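Long-range contacts in putative aspartyl-tRNA synthetase (Leishmania major, PDB 6OD8), which probably attaches L-aspartate to tRNA(Asp) at the expense of ATP, as a class-II aminoacyl-tRNA synthetase: residues I74-L79 against I91-S96; S189-A194 against Q355-P360; D286-F291 against E317-E322; T428-L433 against R478-S483. All coordinates share one frame; numbering follows the deposited sequence.

Interaction 1 (I74-L79 against I91-S96); sequences IPVSEL and IRARVS
Ile91 meets three residues of the 74-79 turn: Ile74, Val76 and Leu79. Its methyl CG2 lies 3.5 Å from Ile74 O, a contact of carbon on carbonyl oxygen. The same methyl meets Val76 CG2 at 3.6 Å, and the two side chains cross at about a right angle. The other branch goes elsewhere. CG1 is anti to the carbonyl carbon (chi1 -53°), and beyond it, in the conformer described, CD1 meets Leu79 tip to tip. CD1 is then 3.8 Å from Leu79 CD2 and nearly as close to Leu79 CD1, so it sits against the fork of the leucine.

Arg92 takes part through its backbone. A water accepts from Val76 N at 3.3 Å and donates to Arg92 O at 2.7 Å. The arginine side chain leads away, to a salt bridge with Asp144 and to the carbonyl of Asp321 of the second subunit. Ala93 then offers its CB to Val76 CG2 at 3.9 Å. That valine methyl therefore touches both Ile91 and Ala93, which are two residues apart on the strand.

Strand 88-100 belongs to the OB-fold, the small beta-barrel that binds the anticodon in class-II enzymes of this type. The short 3-10 turn of residues 76-78 packs on this strand, and Val76 also touches Asp111 and Asp114, while Leu79 touches Val116 and Val149. No direct hydrogen bond joins the two segments. Cohesion here comes from methyl groups in van der Waals contact, with one water linking the two backbones.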
loop_
_atom_site.group_PDB
_atom_site.type_symbol
_atom_site.label_atom_id
_atom_site.label_comp_id
_atom_site.label_asym_id
_atom_site.label_seq_id
_atom_site.Cartn_x
_atom_site.Cartn_y
_atom_site.Cartn_z
ATOM N N ILE A 74 4.835 12.609 28.601
ATOM C CA ILE A 74 6.163 12.294 28.077
ATOM C C ILE A 74 6.201 10.806 27.729
ATOM O O ILE A 74 5.961 9.975 28.617
ATOM C CB ILE A 74 7.269 12.631 29.087
ATOM C CG1 ILE A 74 7.156 14.079 29.592
ATOM C CG2 ILE A 74 8.655 12.320 28.507
ATOM C CD1 ILE A 74 7.332 15.119 28.520
ATOM N N PRO A 75 6.520 10.428 26.492
ATOM C CA PRO A 75 6.669 8.998 26.185
ATOM C C PRO A 75 7.910 8.404 26.844
ATOM O O PRO A 75 8.921 9.075 27.049
ATOM C CB PRO A 75 6.777 8.969 24.656
ATOM C CG PRO A 75 7.199 10.328 24.271
ATOM C CD PRO A 75 6.660 11.276 25.294
ATOM N N VAL A 76 7.820 7.117 27.178
ATOM C CA VAL A 76 8.936 6.431 27.816
ATOM C C VAL A 76 10.203 6.555 26.974
ATOM O O VAL A 76 11.312 6.628 27.517
ATOM C CB VAL A 76 8.568 4.954 28.077
ATOM C CG1 VAL A 76 9.708 4.232 28.770
ATOM C CG2 VAL A 76 7.306 4.875 28.915
ATOM N N SER A 77 10.054 6.633 25.645
ATOM C CA SER A 77 11.214 6.674 24.756
ATOM C C SER A 77 12.079 7.902 25.002
ATOM O O SER A 77 13.287 7.871 24.738
ATOM C CB SER A 77 10.757 6.632 23.295
ATOM O OG SER A 77 9.792 7.648 23.018
ATOM N N GLU A 78 11.491 8.984 25.528
ATOM C CA GLU A 78 12.181 10.256 25.692
ATOM C C GLU A 78 12.876 10.411 27.042
ATOM O O GLU A 78 13.538 11.427 27.260
ATOM C CB GLU A 78 11.190 11.416 25.493
ATOM C CG GLU A 78 10.681 11.595 24.063
ATOM C CD GLU A 78 9.621 12.698 23.935
ATOM O OE1 GLU A 78 9.327 13.386 24.940
ATOM O OE2 GLU A 78 9.072 12.871 22.824
ATOM N N LEU A 79 12.768 9.429 27.942
ATOM C CA LEU A 79 13.150 9.622 29.338
ATOM C C LEU A 79 14.647 9.767 29.561
ATOM O O LEU A 79 15.054 10.158 30.664
ATOM C CB LEU A 79 12.622 8.460 30.175
ATOM C CG LEU A 79 11.121 8.526 30.414
ATOM C CD1 LEU A 79 10.625 7.288 31.170
ATOM C CD2 LEU A 79 10.812 9.807 31.165
ATOM N N ILE A 91 4.062 10.241 32.752
ATOM C CA ILE A 91 4.294 9.175 31.787
ATOM C C ILE A 91 3.109 8.221 31.821
ATOM O O ILE A 91 2.561 7.927 32.889
ATOM C CB ILE A 91 5.609 8.424 32.092
ATOM C CG1 ILE A 91 6.772 9.412 32.214
ATOM C CG2 ILE A 91 5.910 7.399 31.010
ATOM C CD1 ILE A 91 7.789 9.019 33.271
ATOM N N ARG A 92 2.717 7.732 30.643
ATOM C CA ARG A 92 1.753 6.645 30.530
ATOM C C ARG A 92 2.493 5.405 30.041
ATOM O O ARG A 92 3.168 5.455 29.008
ATOM C CB ARG A 92 0.624 7.025 29.571
ATOM C CG ARG A 92 -0.457 5.977 29.465
ATOM C CD ARG A 92 -1.659 6.569 28.754
ATOM N NE ARG A 92 -2.243 7.657 29.554
ATOM C CZ ARG A 92 -3.249 8.433 29.153
ATOM N NH1 ARG A 92 -3.787 8.243 27.950
ATOM N NH2 ARG A 92 -3.715 9.402 29.956
ATOM N N ALA A 93 2.387 4.299 30.782
ATOM C CA ALA A 93 3.191 3.130 30.460
ATOM C C ALA A 93 2.496 1.855 30.922
ATOM O O ALA A 93 1.581 1.879 31.753
ATOM C CB ALA A 93 4.583 3.222 31.113
ATOM N N ARG A 94 2.993 0.739 30.382
ATOM C CA ARG A 94 2.656 -0.608 30.829
ATOM C C ARG A 94 3.435 -0.982 32.079
ATOM O O ARG A 94 4.622 -0.680 32.196
ATOM C CB ARG A 94 2.991 -1.631 29.736
ATOM C CG ARG A 94 2.111 -1.549 28.522
ATOM C CD ARG A 94 1.007 -2.577 28.580
ATOM N NE ARG A 94 0.290 -2.641 27.304
ATOM C CZ ARG A 94 -0.963 -3.062 27.177
ATOM N NH1 ARG A 94 -1.643 -3.465 28.239
ATOM N NH2 ARG A 94 -1.529 -3.105 25.979
ATOM N N VAL A 95 2.775 -1.685 32.989
ATOM C CA VAL A 95 3.436 -2.271 34.153
ATOM C C VAL A 95 3.975 -3.633 33.716
ATOM O O VAL A 95 3.218 -4.591 33.562
ATOM C CB VAL A 95 2.477 -2.398 35.335
ATOM C CG1 VAL A 95 3.169 -3.045 36.522
ATOM C CG2 VAL A 95 1.894 -1.014 35.722
ATOM N N SER A 96 5.291 -3.723 33.502
ATOM C CA SER A 96 5.876 -5.016 33.144
ATOM C C SER A 96 5.970 -5.926 34.355
ATOM O O SER A 96 5.600 -7.105 34.291
ATOM C CB SER A 96 7.274 -4.839 32.543
ATOM O OG SER A 96 7.218 -4.359 31.221
HETATM O O HOH W 1 4.805 5.904 26.851
#

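Interaction 2 (S189-A194 against Q355-P360); sequences SRKESA and QYPFEP
Gln355 lays its amide group against the backbone of Ser189 and Arg190. The contact joins two loops of the class-II synthetase: one leads from helix 185-189 to helix 201-206, the other from helix 346-353 to helix 367-373.

The tight part is the glutamine. Its CG is anti to the backbone N (chi1 -173°), and the chain stays extended beyond it. This puts CD 3.2 Å from Ser189 O. Gln355 OE1 is also close to that carbonyl oxygen, at 3.4 Å, but both atoms are acceptors and make no bond. The amide nitrogen is served differently. NE2 gives a hydrogen bond to the carbonyl of Ala188 and another, 3.1 Å long, to a water. That water donates to Arg190 O at 2.6 Å, so the glutamine is tied directly to the end of helix 185-189 and through water to the loop. Its aliphatic part is covered too, because Gln355 CG lies over the centre of the Tyr356 ring, 3.9 Å above the plane.

The loose part lies toward the surface. Lys191 runs past the Gln355 carbonyl, with CG 3.6 Å from Gln355 O. Its chain bends at chi3 (64°), where the extended course toward CD gives way to a turn at CE. The lysine and the exposed Pro357 cross obliquely. No hydrogen bond links the lysine to the proline loop. Here the last touch is between two carbons, Lys191 CE and Pro357 CG, 3.8 Å apart.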
loop_
_atom_site.group_PDB
_atom_site.type_symbol
_atom_site.label_atom_id
_atom_site.label_comp_id
_atom_site.label_asym_id
_atom_site.label_seq_id
_atom_site.Cartn_x
_atom_site.Cartn_y
_atom_site.Cartn_z
ATOM N N SER A 189 9.046 -14.349 25.269
ATOM C CA SER A 189 10.287 -13.751 24.791
ATOM C C SER A 189 11.478 -14.693 24.860
ATOM O O SER A 189 12.555 -14.347 24.356
ATOM C CB SER A 189 10.618 -12.494 25.600
ATOM O OG SER A 189 9.666 -11.478 25.350
ATOM N N ARG A 190 11.316 -15.859 25.474
ATOM C CA ARG A 190 12.442 -16.745 25.730
ATOM C C ARG A 190 12.912 -17.415 24.438
ATOM O O ARG A 190 12.099 -17.841 23.612
ATOM C CB ARG A 190 12.033 -17.785 26.776
ATOM C CG ARG A 190 13.126 -18.771 27.149
ATOM C CD ARG A 190 12.785 -19.538 28.411
ATOM N NE ARG A 190 12.890 -18.693 29.594
ATOM C CZ ARG A 190 11.850 -18.257 30.295
ATOM N NH1 ARG A 190 10.621 -18.605 29.946
ATOM N NH2 ARG A 190 12.046 -17.485 31.347
ATOM N N LYS A 191 14.237 -17.479 24.257
ATOM C CA LYS A 191 14.823 -18.201 23.126
ATOM C C LYS A 191 14.481 -19.681 23.213
ATOM O O LYS A 191 14.473 -20.264 24.301
ATOM C CB LYS A 191 16.348 -18.040 23.105
ATOM C CG LYS A 191 16.861 -16.608 23.029
ATOM C CD LYS A 191 18.379 -16.553 23.191
ATOM C CE LYS A 191 19.086 -17.266 22.058
ATOM N NZ LYS A 191 20.563 -17.341 22.285
ATOM N N GLU A 192 14.211 -20.296 22.055
ATOM C CA GLU A 192 13.891 -21.722 22.037
ATOM C C GLU A 192 15.013 -22.556 22.640
ATOM O O GLU A 192 14.752 -23.608 23.234
ATOM C CB GLU A 192 13.594 -22.188 20.609
ATOM N N SER A 193 16.262 -22.097 22.516
ATOM C CA SER A 193 17.394 -22.843 23.050
ATOM C C SER A 193 17.553 -22.658 24.552
ATOM O O SER A 193 18.017 -23.575 25.236
ATOM C CB SER A 193 18.682 -22.418 22.352
ATOM O OG SER A 193 19.120 -21.155 22.822
ATOM N N ALA A 194 17.196 -21.490 25.078
ATOM C CA ALA A 194 17.356 -21.230 26.499
ATOM C C ALA A 194 16.454 -22.150 27.317
ATOM O O ALA A 194 15.428 -22.644 26.844
ATOM C CB ALA A 194 17.044 -19.767 26.822
ATOM N N GLN A 355 16.119 -12.810 20.414
ATOM C CA GLN A 355 15.290 -13.992 20.592
ATOM C C GLN A 355 15.481 -15.022 19.485
ATOM O O GLN A 355 15.419 -16.222 19.750
ATOM C CB GLN A 355 13.805 -13.603 20.667
ATOM C CG GLN A 355 12.926 -14.791 21.034
ATOM C CD GLN A 355 11.480 -14.417 21.329
ATOM O OE1 GLN A 355 11.126 -13.232 21.423
ATOM N NE2 GLN A 355 10.636 -15.439 21.495
ATOM N N TYR A 356 15.713 -14.573 18.256
ATOM C CA TYR A 356 15.739 -15.430 17.072
ATOM C C TYR A 356 17.051 -15.157 16.353
ATOM O O TYR A 356 17.077 -14.433 15.346
ATOM C CB TYR A 356 14.543 -15.139 16.161
ATOM C CG TYR A 356 13.194 -15.440 16.778
ATOM C CD1 TYR A 356 12.864 -16.730 17.181
ATOM C CD2 TYR A 356 12.238 -14.437 16.934
ATOM C CE1 TYR A 356 11.626 -17.016 17.736
ATOM C CE2 TYR A 356 10.998 -14.709 17.487
ATOM C CZ TYR A 356 10.698 -15.997 17.890
ATOM O OH TYR A 356 9.456 -16.268 18.424
ATOM N N PRO A 357 18.162 -15.688 16.864
ATOM C CA PRO A 357 19.475 -15.318 16.329
ATOM C C PRO A 357 19.592 -15.638 14.852
ATOM O O PRO A 357 19.136 -16.685 14.380
ATOM C CB PRO A 357 20.448 -16.162 17.159
ATOM C CG PRO A 357 19.718 -16.448 18.422
ATOM C CD PRO A 357 18.271 -16.566 18.040
ATOM N N PHE A 358 20.194 -14.709 14.119
ATOM C CA PHE A 358 20.416 -14.909 12.694
ATOM C C PHE A 358 21.711 -14.228 12.293
ATOM O O PHE A 358 22.139 -13.257 12.925
ATOM C CB PHE A 358 19.264 -14.359 11.851
ATOM C CG PHE A 358 19.028 -12.869 12.012
ATOM C CD1 PHE A 358 18.229 -12.386 13.045
ATOM C CD2 PHE A 358 19.562 -11.962 11.102
ATOM C CE1 PHE A 358 17.965 -11.013 13.183
ATOM C CE2 PHE A 358 19.315 -10.600 11.226
ATOM C CZ PHE A 358 18.516 -10.121 12.284
ATOM N N GLU A 359 22.331 -14.751 11.227
ATOM C CA GLU A 359 23.449 -14.049 10.604
ATOM C C GLU A 359 22.903 -13.054 9.587
ATOM O O GLU A 359 22.047 -13.430 8.764
ATOM C CB GLU A 359 24.418 -15.029 9.926
ATOM N N PRO A 360 23.339 -11.789 9.631
ATOM C CA PRO A 360 22.837 -10.790 8.672
ATOM C C PRO A 360 23.003 -11.260 7.235
ATOM O O PRO A 360 24.012 -11.872 6.869
ATOM C CB PRO A 360 23.705 -9.557 8.953
ATOM C CG PRO A 360 24.128 -9.713 10.369
ATOM C CD PRO A 360 24.243 -11.190 10.630
HETATM O O HOH W 2 11.510 -18.358 21.179
#

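Interaction 3 (D286-F291 against E317-E322); sequences DVPRVF and EMRIDE
Pro288 and Arg319 meet through backbone and side chain alike. Arg319 N donates to Pro288 O at 3.1 Å, and the bond is nearly straight at 169°. Two residues along each chain, Val290 and Glu317 exchange two more bonds. Val290 N donates to Glu317 O at 2.9 Å. Glu317 N donates to Val290 O at 3.0 Å.

These bonds join strands 289-297 and 310-319, neighbours in the antiparallel part of the large sheet at the core of the class-II catalytic domain. Val290 and Glu317 form a hydrogen-bonded pair, while Arg289 and Met318 form a non-hydrogen-bonded one. Val290 CG2 rests 3.9 Å from Glu317 CB. The carboxylate of Glu317 turns away and forms a salt bridge with Arg488. Arg289 and Met318 lie on the opposite face.

Arg319 lies side by side with Pro288. Its CD is anti to CA (chi2 179°) and the chain stays extended to NE, alongside the proline. Pro288 CB sits over the centre of the guanidinium, 3.8 Å above its plane. A water in the plane of the guanidinium accepts from Arg319 NE at 2.7 Å. The same water donates to Val287 O at 2.7 Å. Arg319 NH2 forms a salt bridge with Asp111 of the second subunit. Asp286 also serves the dimer interface: its OD1 pairs with Arg94 and its OD2 with Arg110, both of the second subunit.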
loop_
_atom_site.group_PDB
_atom_site.type_symbol
_atom_site.label_atom_id
_atom_site.label_comp_id
_atom_site.label_asym_id
_atom_site.label_seq_id
_atom_site.Cartn_x
_atom_site.Cartn_y
_atom_site.Cartn_z
ATOM N N ASP A 286 -1.710 2.173 -21.483
ATOM C CA ASP A 286 -0.568 3.072 -21.696
ATOM C C ASP A 286 0.051 3.585 -20.401
ATOM O O ASP A 286 0.862 4.521 -20.444
ATOM C CB ASP A 286 -0.920 4.260 -22.607
ATOM C CG ASP A 286 -1.234 3.812 -24.042
ATOM O OD1 ASP A 286 -0.921 2.651 -24.360
ATOM O OD2 ASP A 286 -1.808 4.597 -24.832
ATOM N N VAL A 287 -0.253 2.993 -19.258
ATOM C CA VAL A 287 0.527 3.330 -18.068
ATOM C C VAL A 287 1.871 2.626 -18.236
ATOM O O VAL A 287 1.890 1.401 -18.381
ATOM C CB VAL A 287 -0.175 2.891 -16.771
ATOM C CG1 VAL A 287 0.640 3.348 -15.564
ATOM C CG2 VAL A 287 -1.607 3.439 -16.700
ATOM N N PRO A 288 3.007 3.333 -18.233
ATOM C CA PRO A 288 4.284 2.672 -18.570
ATOM C C PRO A 288 4.793 1.698 -17.526
ATOM O O PRO A 288 5.483 0.734 -17.881
ATOM C CB PRO A 288 5.272 3.844 -18.704
ATOM C CG PRO A 288 4.466 5.068 -18.708
ATOM C CD PRO A 288 3.161 4.784 -18.042
ATOM N N ARG A 289 4.526 1.939 -16.240
ATOM C CA ARG A 289 5.178 1.227 -15.138
ATOM C C ARG A 289 4.239 1.239 -13.942
ATOM O O ARG A 289 3.821 2.342 -13.564
ATOM C CB ARG A 289 6.484 1.926 -14.723
ATOM C CG ARG A 289 7.603 2.014 -15.759
ATOM C CD ARG A 289 8.682 3.016 -15.317
ATOM N NE ARG A 289 8.317 4.391 -15.661
ATOM C CZ ARG A 289 8.423 4.889 -16.893
ATOM N NH1 ARG A 289 8.893 4.138 -17.877
ATOM N NH2 ARG A 289 8.072 6.129 -17.140
ATOM N N VAL A 290 3.961 0.084 -13.320
ATOM C CA VAL A 290 3.016 0.039 -12.206
ATOM C C VAL A 290 3.556 -0.828 -11.077
ATOM O O VAL A 290 4.341 -1.746 -11.280
ATOM C CB VAL A 290 1.620 -0.497 -12.622
ATOM C CG1 VAL A 290 0.947 0.441 -13.614
ATOM C CG2 VAL A 290 1.727 -1.926 -13.236
ATOM N N PHE A 291 3.055 -0.566 -9.876
ATOM C CA PHE A 291 3.236 -1.488 -8.775
ATOM C C PHE A 291 1.942 -1.569 -7.988
ATOM O O PHE A 291 1.087 -0.681 -8.052
ATOM C CB PHE A 291 4.403 -1.085 -7.865
ATOM C CG PHE A 291 4.135 0.162 -7.024
ATOM C CD1 PHE A 291 3.425 0.077 -5.820
ATOM C CD2 PHE A 291 4.605 1.401 -7.441
ATOM C CE1 PHE A 291 3.186 1.231 -5.025
ATOM C CE2 PHE A 291 4.359 2.562 -6.657
ATOM C CZ PHE A 291 3.656 2.460 -5.461
ATOM N N GLU A 317 4.924 -4.369 -12.621
ATOM C CA GLU A 317 4.884 -4.684 -14.053
ATOM C C GLU A 317 5.359 -3.454 -14.817
ATOM O O GLU A 317 5.113 -2.326 -14.386
ATOM C CB GLU A 317 3.459 -5.125 -14.514
ATOM C CG GLU A 317 3.415 -5.917 -15.870
ATOM C CD GLU A 317 3.794 -7.391 -15.728
ATOM O OE1 GLU A 317 3.879 -7.906 -14.585
ATOM O OE2 GLU A 317 3.996 -8.056 -16.767
ATOM N N MET A 318 6.067 -3.666 -15.940
ATOM C CA MET A 318 6.644 -2.530 -16.653
ATOM C C MET A 318 6.833 -2.863 -18.128
ATOM O O MET A 318 7.039 -4.022 -18.492
ATOM C CB MET A 318 8.000 -2.141 -16.047
ATOM C CG MET A 318 8.981 -3.343 -16.066
ATOM S SD MET A 318 10.531 -2.951 -15.249
ATOM C CE MET A 318 11.311 -2.086 -16.619
ATOM N N ARG A 319 6.780 -1.827 -18.979
ATOM C CA ARG A 319 7.187 -2.001 -20.367
ATOM C C ARG A 319 8.644 -2.418 -20.453
ATOM O O ARG A 319 9.469 -2.046 -19.617
ATOM C CB ARG A 319 7.057 -0.702 -21.153
ATOM C CG ARG A 319 5.720 -0.124 -21.245
ATOM C CD ARG A 319 5.861 1.155 -22.032
ATOM N NE ARG A 319 4.615 1.865 -22.009
ATOM C CZ ARG A 319 4.483 3.117 -22.391
ATOM N NH1 ARG A 319 5.545 3.795 -22.834
ATOM N NH2 ARG A 319 3.297 3.677 -22.317
ATOM N N ILE A 320 8.985 -3.143 -21.516
ATOM C CA ILE A 320 10.384 -3.373 -21.840
ATOM C C ILE A 320 10.653 -2.871 -23.249
ATOM O O ILE A 320 9.798 -2.977 -24.135
ATOM C CB ILE A 320 10.801 -4.848 -21.688
ATOM C CG1 ILE A 320 10.045 -5.746 -22.639
ATOM C CG2 ILE A 320 10.545 -5.335 -20.277
ATOM C CD1 ILE A 320 10.720 -7.099 -22.780
ATOM N N ASP A 321 11.840 -2.301 -23.441
ATOM C CA ASP A 321 12.269 -1.880 -24.772
ATOM C C ASP A 321 12.687 -3.086 -25.594
ATOM O O ASP A 321 12.244 -3.263 -26.737
ATOM C CB ASP A 321 13.449 -0.900 -24.687
ATOM C CG ASP A 321 13.083 0.457 -24.079
ATOM O OD1 ASP A 321 13.977 1.083 -23.473
ATOM O OD2 ASP A 321 11.932 0.906 -24.214
ATOM N N GLU A 322 13.543 -3.919 -25.021
ATOM C CA GLU A 322 14.147 -4.999 -25.794
ATOM C C GLU A 322 14.152 -6.333 -25.072
ATOM O O GLU A 322 14.048 -7.371 -25.726
ATOM C CB GLU A 322 15.614 -4.646 -26.163
ATOM C CG GLU A 322 15.800 -3.426 -27.039
ATOM C CD GLU A 322 17.266 -3.104 -27.275
ATOM O OE1 GLU A 322 18.049 -4.035 -27.572
ATOM O OE2 GLU A 322 17.632 -1.919 -27.175
HETATM O O HOH W 3 2.274 0.990 -21.023
#

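Interaction 4 (T428-L433 against R478-S483); sequences TNEKLL and RGEEIS
The turn between strands 472-477 and 480-487 meets helix 427-441, and Gly479 of the turn comes against Glu430 and Lys431 of the helix. The CA atoms of Lys431 and Gly479 are 4.3 Å apart. The phi of Gly479 is positive (78°), a value that glycine adopts readily. Gly479 O faces the helix. Lys431 CA makes a CH...O contact with it at 3.5 Å, and Glu430 CG lies 3.2 Å from it.

Glu430 has its CG between the backbone N and the carbonyl carbon (chi1 70°), the crowded position. Beyond CG the chain is extended, and the carboxylate passes over Glu480 CA to the next peptide. There Glu481 N donates to Glu430 OE1 at 3.0 Å, with a bent N-H...O angle of 145°. The N-H approaches from above the carboxylate plane.

The strand belongs to the large sheet of the class-II catalytic domain, and the helix segment crosses it nearly at a right angle. Just beyond the contact, a classic beta bulge places Ile482 and Ser483 opposite Met475.

Lys431 runs alongside Glu480. Lys431 NZ forms a salt bridge with Glu480 OE2 at 3.1 Å, also from above the carboxylate plane. The other oxygen, OE1, pairs with Arg532 of helix 530-538, so Glu480 holds a positive group at each oxygen. Its OE1 is 4.6 Å from Glu430 OE2, and the two cations probably ease that repulsion.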
loop_
_atom_site.group_PDB
_atom_site.type_symbol
_atom_site.label_atom_id
_atom_site.label_comp_id
_atom_site.label_asym_id
_atom_site.label_seq_id
_atom_site.Cartn_x
_atom_site.Cartn_y
_atom_site.Cartn_z
ATOM N N THR A 428 13.742 -29.376 -2.089
ATOM C CA THR A 428 14.994 -29.887 -1.544
ATOM C C THR A 428 16.177 -29.434 -2.390
ATOM O O THR A 428 17.245 -29.114 -1.848
ATOM C CB THR A 428 14.957 -31.415 -1.443
ATOM O OG1 THR A 428 13.816 -31.814 -0.670
ATOM C CG2 THR A 428 16.220 -31.936 -0.760
ATOM N N ASN A 429 15.991 -29.351 -3.716
ATOM C CA ASN A 429 17.093 -28.932 -4.572
ATOM C C ASN A 429 17.381 -27.435 -4.467
ATOM O O ASN A 429 18.552 -27.051 -4.546
ATOM C CB ASN A 429 16.826 -29.333 -6.027
ATOM N N GLU A 430 16.366 -26.573 -4.248
ATOM C CA GLU A 430 16.656 -25.134 -4.156
ATOM C C GLU A 430 17.549 -24.828 -2.958
ATOM O O GLU A 430 18.449 -23.979 -3.045
ATOM C CB GLU A 430 15.368 -24.289 -4.085
ATOM C CG GLU A 430 14.563 -24.421 -2.772
ATOM C CD GLU A 430 13.377 -23.454 -2.656
ATOM O OE1 GLU A 430 13.220 -22.548 -3.503
ATOM O OE2 GLU A 430 12.589 -23.610 -1.699
ATOM N N LYS A 431 17.325 -25.508 -1.828
ATOM C CA LYS A 431 18.163 -25.239 -0.668
ATOM C C LYS A 431 19.571 -25.775 -0.880
ATOM O O LYS A 431 20.543 -25.126 -0.477
ATOM C CB LYS A 431 17.535 -25.801 0.611
ATOM C CG LYS A 431 16.739 -24.711 1.347
ATOM C CD LYS A 431 16.395 -25.051 2.789
ATOM C CE LYS A 431 14.933 -25.448 2.913
ATOM N NZ LYS A 431 14.243 -24.723 4.022
ATOM N N LEU A 432 19.706 -26.934 -1.534
ATOM C CA LEU A 432 21.044 -27.422 -1.851
ATOM C C LEU A 432 21.762 -26.442 -2.775
ATOM O O LEU A 432 22.933 -26.111 -2.554
ATOM C CB LEU A 432 20.973 -28.820 -2.476
ATOM C CG LEU A 432 22.315 -29.452 -2.864
ATOM C CD1 LEU A 432 23.239 -29.538 -1.668
ATOM C CD2 LEU A 432 22.118 -30.867 -3.455
ATOM N N LEU A 433 21.046 -25.903 -3.766
ATOM C CA LEU A 433 21.659 -24.961 -4.689
ATOM C C LEU A 433 22.118 -23.706 -3.968
ATOM O O LEU A 433 23.227 -23.211 -4.216
ATOM C CB LEU A 433 20.680 -24.614 -5.815
ATOM C CG LEU A 433 21.147 -23.568 -6.826
ATOM C CD1 LEU A 433 22.439 -24.023 -7.547
ATOM C CD2 LEU A 433 20.042 -23.218 -7.840
ATOM N N ARG A 478 18.551 -16.966 0.978
ATOM C CA ARG A 478 18.898 -18.095 1.842
ATOM C C ARG A 478 18.384 -19.423 1.279
ATOM O O ARG A 478 17.832 -20.254 2.000
ATOM C CB ARG A 478 18.381 -17.871 3.270
ATOM C CG ARG A 478 18.826 -16.571 3.937
ATOM C CD ARG A 478 18.565 -16.636 5.427
ATOM N NE ARG A 478 18.663 -15.328 6.064
ATOM C CZ ARG A 478 19.773 -14.838 6.617
ATOM N NH1 ARG A 478 20.889 -15.547 6.601
ATOM N NH2 ARG A 478 19.762 -13.637 7.195
ATOM N N GLY A 479 18.563 -19.627 -0.030
ATOM C CA GLY A 479 18.240 -20.906 -0.638
ATOM C C GLY A 479 16.770 -21.154 -0.901
ATOM O O GLY A 479 16.386 -22.301 -1.180
ATOM N N GLU A 480 15.926 -20.124 -0.814
ATOM C CA GLU A 480 14.494 -20.284 -1.017
ATOM C C GLU A 480 13.989 -19.210 -1.962
ATOM O O GLU A 480 14.383 -18.041 -1.855
ATOM C CB GLU A 480 13.749 -20.227 0.324
ATOM C CG GLU A 480 14.253 -21.301 1.275
ATOM C CD GLU A 480 13.360 -21.474 2.494
ATOM O OE1 GLU A 480 12.114 -21.442 2.346
ATOM O OE2 GLU A 480 13.910 -21.648 3.593
ATOM N N GLU A 481 13.110 -19.629 -2.881
ATOM C CA GLU A 481 12.581 -18.747 -3.909
ATOM C C GLU A 481 11.785 -17.612 -3.276
ATOM O O GLU A 481 10.920 -17.839 -2.429
ATOM C CB GLU A 481 11.697 -19.556 -4.871
ATOM C CG GLU A 481 11.232 -18.806 -6.115
ATOM C CD GLU A 481 9.855 -18.155 -5.958
ATOM O OE1 GLU A 481 9.137 -18.470 -4.981
ATOM O OE2 GLU A 481 9.494 -17.323 -6.821
ATOM N N ILE A 482 12.067 -16.381 -3.689
ATOM C CA ILE A 482 11.339 -15.227 -3.174
ATOM C C ILE A 482 10.600 -14.458 -4.272
ATOM O O ILE A 482 9.603 -13.777 -3.976
ATOM C CB ILE A 482 12.272 -14.282 -2.383
ATOM C CG1 ILE A 482 11.480 -13.181 -1.657
ATOM C CG2 ILE A 482 13.308 -13.633 -3.304
ATOM C CD1 ILE A 482 10.475 -13.711 -0.607
ATOM N N SER A 483 10.993 -14.590 -5.537
ATOM C CA SER A 483 10.354 -13.817 -6.595
ATOM C C SER A 483 10.660 -14.470 -7.936
ATOM O O SER A 483 11.772 -14.948 -8.155
ATOM C CB SER A 483 10.838 -12.356 -6.590
ATOM O OG SER A 483 10.163 -11.570 -7.593
#

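Interaction 1 lies in the OB-fold domain, while interactions 3 and 4 lie in the catalytic domain and reach the same large sheet. Interaction 2 lies between interactions 1 and 4, with its centre about 26 Å from that of interaction 1 and about 23 Å from that of interaction 4. Interactions 2 and 4 touch: Glu359 O and Arg478 NH2 are 2.8 Å apart, a probable hydrogen bond. Interactions 1 and 3 are far apart within one chain, about 48 Å between centres. Across the dimer they meet, since Arg94 of one subunit forms a salt bridge with Asp286 of the other. A bound 1,2-ethanediol, probably from the crystallisation liquor, lies about 4 Å from Gly479.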